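Clp gene regulator (ClgR) (PDB 3F52) probably binds regulatory DNA through a helix-turn-helix domain and activates transcription of clp protease genes in Corynebacterium glutamicum. Local coordinates at residues B[29-40]-B[73-82]. Residues are numbered along the deposited sequence; the frame is centred on the assembly and turned at random.
Sequences LGAALRSFRADK and LASVCHALGA
L33 and L80 meet at about a right angle, each with CG swung beside its backbone N and opposite the carbonyl carbon (chi1 -74° and -77°), a turn that carries both isobutyl groups into the gap between helices 25-40 and 70-80. L33 is a knob in a hole formed by L73, V76, C77 and L80: its CD2 lies 4.0 Å from C77 SG and its CD1 4.1 Å from L73 CD1. L80 lays its two methyls along the next turn of the facing helix, CD1 resting on F36 CB and CD2 pressed to the backbone, 3.5 Å from R37 CA. Toward the N-terminal ends of the two segments L29 and L73 reach tip to tip, and L73 also packs on L25 of the second subunit. Past the helix end, A82 CB comes obliquely to the F36 ring, 3.6 Å from CD2. G81, with positive phi, ends helix 70-80 in a Schellman motif; beside it K40 NZ donates to L80 O (3.0 Å) from above the carbonyl plane. The guanidinium of R37 turns away to a salt bridge with E62 and a hydrogen bond to V42 O. With segment axes 10.7 Å apart and inclined by 20°, the two nearly parallel helices are the first and fourth of the five-helix, all-alpha XRE-type helix-turn-helix domain, joined through a leucine-rich core.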
loop_
_atom_site.group_PDB
_atom_site.type_symbol
_atom_site.label_atom_id
_atom_site.label_comp_id
_atom_site.label_asym_id
_atom_site.label_seq_id
_atom_site.Cartn_x
_atom_site.Cartn_y
_atom_site.Cartn_z
ATOM N N LEU B 29 3.247 -0.892 6.093
ATOM C CA LEU B 29 2.429 0.310 6.237
ATOM C C LEU B 29 2.048 0.563 7.689
ATOM O O LEU B 29 2.074 1.713 8.164
ATOM C CB LEU B 29 1.159 0.149 5.412
ATOM C CG LEU B 29 0.396 1.264 4.724
ATOM C CD1 LEU B 29 1.344 2.083 3.853
ATOM C CD2 LEU B 29 -0.766 0.670 3.837
ATOM N N GLY B 30 1.675 -0.507 8.403
ATOM C CA GLY B 30 1.350 -0.342 9.840
ATOM C C GLY B 30 2.533 0.162 10.652
ATOM O O GLY B 30 2.393 1.021 11.522
ATOM N N ALA B 31 3.711 -0.375 10.377
ATOM C CA ALA B 31 4.931 0.033 11.074
ATOM C C ALA B 31 5.252 1.509 10.771
ATOM O O ALA B 31 5.663 2.252 11.671
ATOM C CB ALA B 31 6.087 -0.864 10.697
ATOM N N ALA B 32 5.034 1.928 9.519
ATOM C CA ALA B 32 5.243 3.328 9.105
ATOM C C ALA B 32 4.281 4.247 9.881
ATOM O O ALA B 32 4.700 5.234 10.481
ATOM C CB ALA B 32 5.035 3.467 7.616
ATOM N N LEU B 33 2.998 3.889 9.878
ATOM C CA LEU B 33 1.976 4.661 10.604
ATOM C C LEU B 33 2.330 4.801 12.066
ATOM O O LEU B 33 2.232 5.897 12.627
ATOM C CB LEU B 33 0.602 4.015 10.450
ATOM C CG LEU B 33 -0.060 4.193 9.064
ATOM C CD1 LEU B 33 -1.214 3.211 8.900
ATOM C CD2 LEU B 33 -0.534 5.657 8.825
ATOM N N ARG B 34 2.760 3.706 12.685
ATOM C CA ARG B 34 3.168 3.745 14.093
ATOM C C ARG B 34 4.327 4.731 14.315
ATOM O O ARG B 34 4.320 5.526 15.266
ATOM C CB ARG B 34 3.565 2.354 14.593
ATOM C CG ARG B 34 3.904 2.355 16.103
ATOM C CD ARG B 34 4.522 1.033 16.595
ATOM N NE ARG B 34 3.804 -0.163 16.130
ATOM C CZ ARG B 34 4.291 -1.041 15.238
ATOM N NH1 ARG B 34 3.554 -2.088 14.886
ATOM N NH2 ARG B 34 5.528 -0.890 14.719
ATOM N N SER B 35 5.312 4.701 13.418
ATOM C CA SER B 35 6.440 5.610 13.560
ATOM C C SER B 35 6.028 7.090 13.339
ATOM O O SER B 35 6.508 7.962 14.068
ATOM C CB SER B 35 7.649 5.173 12.712
ATOM O OG SER B 35 7.534 5.632 11.397
ATOM N N PHE B 36 5.113 7.370 12.405
ATOM C CA PHE B 36 4.610 8.737 12.208
ATOM C C PHE B 36 3.826 9.202 13.439
ATOM O O PHE B 36 3.894 10.372 13.828
ATOM C CB PHE B 36 3.712 8.850 10.972
ATOM C CG PHE B 36 4.460 9.086 9.678
ATOM C CD1 PHE B 36 5.104 8.029 9.020
ATOM C CD2 PHE B 36 4.518 10.355 9.112
ATOM C CE1 PHE B 36 5.791 8.234 7.804
ATOM C CE2 PHE B 36 5.198 10.583 7.886
ATOM C CZ PHE B 36 5.841 9.514 7.241
ATOM N N ARG B 37 3.074 8.287 14.042
ATOM C CA ARG B 37 2.325 8.606 15.271
ATOM C C ARG B 37 3.267 8.874 16.439
ATOM O O ARG B 37 3.069 9.827 17.211
ATOM C CB ARG B 37 1.335 7.480 15.619
ATOM C CG ARG B 37 0.539 7.754 16.892
ATOM C CD ARG B 37 -0.560 6.724 17.138
ATOM N NE ARG B 37 -0.057 5.373 17.381
ATOM C CZ ARG B 37 0.512 4.960 18.513
ATOM N NH1 ARG B 37 0.700 5.791 19.540
ATOM N NH2 ARG B 37 0.905 3.700 18.624
ATOM N N ALA B 38 4.297 8.042 16.569
ATOM C CA ALA B 38 5.267 8.194 17.651
ATOM C C ALA B 38 6.035 9.495 17.505
ATOM O O ALA B 38 6.282 10.187 18.498
ATOM C CB ALA B 38 6.215 7.013 17.697
ATOM N N ASP B 39 6.401 9.833 16.267
ATOM C CA ASP B 39 7.110 11.081 15.982
ATOM C C ASP B 39 6.293 12.290 16.418
ATOM O O ASP B 39 6.845 13.289 16.886
ATOM C CB ASP B 39 7.431 11.217 14.485
ATOM C CG ASP B 39 8.619 10.353 14.039
ATOM O OD1 ASP B 39 9.351 9.816 14.903
ATOM O OD2 ASP B 39 8.820 10.219 12.807
ATOM N N LYS B 40 4.981 12.202 16.228
ATOM C CA LYS B 40 4.087 13.316 16.521
ATOM C C LYS B 40 3.712 13.350 18.003
ATOM O O LYS B 40 3.117 14.322 18.478
ATOM C CB LYS B 40 2.847 13.253 15.628
ATOM C CG LYS B 40 2.381 14.610 15.179
ATOM C CD LYS B 40 1.048 14.543 14.473
ATOM C CE LYS B 40 0.611 15.935 14.016
ATOM N NZ LYS B 40 1.519 16.508 12.976
ATOM N N LEU B 73 -7.042 5.032 4.864
ATOM C CA LEU B 73 -5.640 5.389 5.005
ATOM C C LEU B 73 -5.437 6.900 4.849
ATOM O O LEU B 73 -4.667 7.518 5.590
ATOM C CB LEU B 73 -4.767 4.617 4.002
ATOM C CG LEU B 73 -3.277 4.982 4.011
ATOM C CD1 LEU B 73 -2.619 4.691 5.381
ATOM C CD2 LEU B 73 -2.571 4.212 2.894
ATOM N N ALA B 74 -6.102 7.498 3.872
ATOM C CA ALA B 74 -5.959 8.927 3.671
ATOM C C ALA B 74 -6.425 9.684 4.926
ATOM O O ALA B 74 -5.813 10.680 5.325
ATOM C CB ALA B 74 -6.753 9.372 2.445
ATOM N N SER B 75 -7.493 9.201 5.551
ATOM C CA SER B 75 -8.035 9.825 6.770
ATOM C C SER B 75 -7.078 9.779 7.957
ATOM O O SER B 75 -6.899 10.784 8.659
ATOM C CB SER B 75 -9.350 9.162 7.155
ATOM O OG SER B 75 -10.332 9.529 6.230
ATOM N N VAL B 76 -6.487 8.613 8.184
ATOM C CA VAL B 76 -5.510 8.416 9.261
ATOM C C VAL B 76 -4.269 9.295 9.033
ATOM O O VAL B 76 -3.797 9.947 9.963
ATOM C CB VAL B 76 -5.153 6.892 9.467
ATOM C CG1 VAL B 76 -4.098 6.700 10.532
ATOM C CG2 VAL B 76 -6.415 6.076 9.837
ATOM N N CYS B 77 -3.778 9.343 7.792
ATOM C CA CYS B 77 -2.668 10.226 7.452
ATOM C C CYS B 77 -3.007 11.712 7.626
ATOM O O CYS B 77 -2.204 12.462 8.169
ATOM C CB CYS B 77 -2.161 9.941 6.038
ATOM S SG CYS B 77 -1.425 8.295 5.896
ATOM N N HIS B 78 -4.171 12.146 7.142
ATOM C CA HIS B 78 -4.619 13.536 7.385
ATOM C C HIS B 78 -4.634 13.887 8.881
ATOM O O HIS B 78 -4.171 14.960 9.278
ATOM C CB HIS B 78 -5.980 13.822 6.738
ATOM C CG HIS B 78 -6.398 15.260 6.826
ATOM N ND1 HIS B 78 -7.260 15.729 7.797
ATOM C CD2 HIS B 78 -6.069 16.333 6.069
ATOM C CE1 HIS B 78 -7.448 17.027 7.629
ATOM N NE2 HIS B 78 -6.735 17.417 6.587
ATOM N N ALA B 79 -5.151 12.973 9.705
ATOM C CA ALA B 79 -5.153 13.145 11.164
ATOM C C ALA B 79 -3.736 13.234 11.762
ATOM O O ALA B 79 -3.527 13.919 12.761
ATOM C CB ALA B 79 -5.948 12.049 11.825
ATOM N N LEU B 80 -2.772 12.549 11.152
ATOM C CA LEU B 80 -1.354 12.667 11.529
ATOM C C LEU B 80 -0.675 13.881 10.904
ATOM O O LEU B 80 0.458 14.220 11.264
ATOM C CB LEU B 80 -0.581 11.408 11.104
ATOM C CG LEU B 80 -0.721 10.123 11.928
ATOM C CD1 LEU B 80 -0.199 8.932 11.136
ATOM C CD2 LEU B 80 -0.016 10.266 13.280
ATOM N N GLY B 81 -1.339 14.523 9.949
ATOM C CA GLY B 81 -0.737 15.649 9.231
ATOM C C GLY B 81 0.372 15.178 8.308
ATOM O O GLY B 81 1.301 15.930 8.004
ATOM N N ALA B 82 0.260 13.930 7.860
ATOM C CA ALA B 82 1.254 13.292 7.006
ATOM C C ALA B 82 0.648 13.072 5.625
ATOM O O ALA B 82 -0.566 12.891 5.515
ATOM C CB ALA B 82 1.670 11.948 7.623
#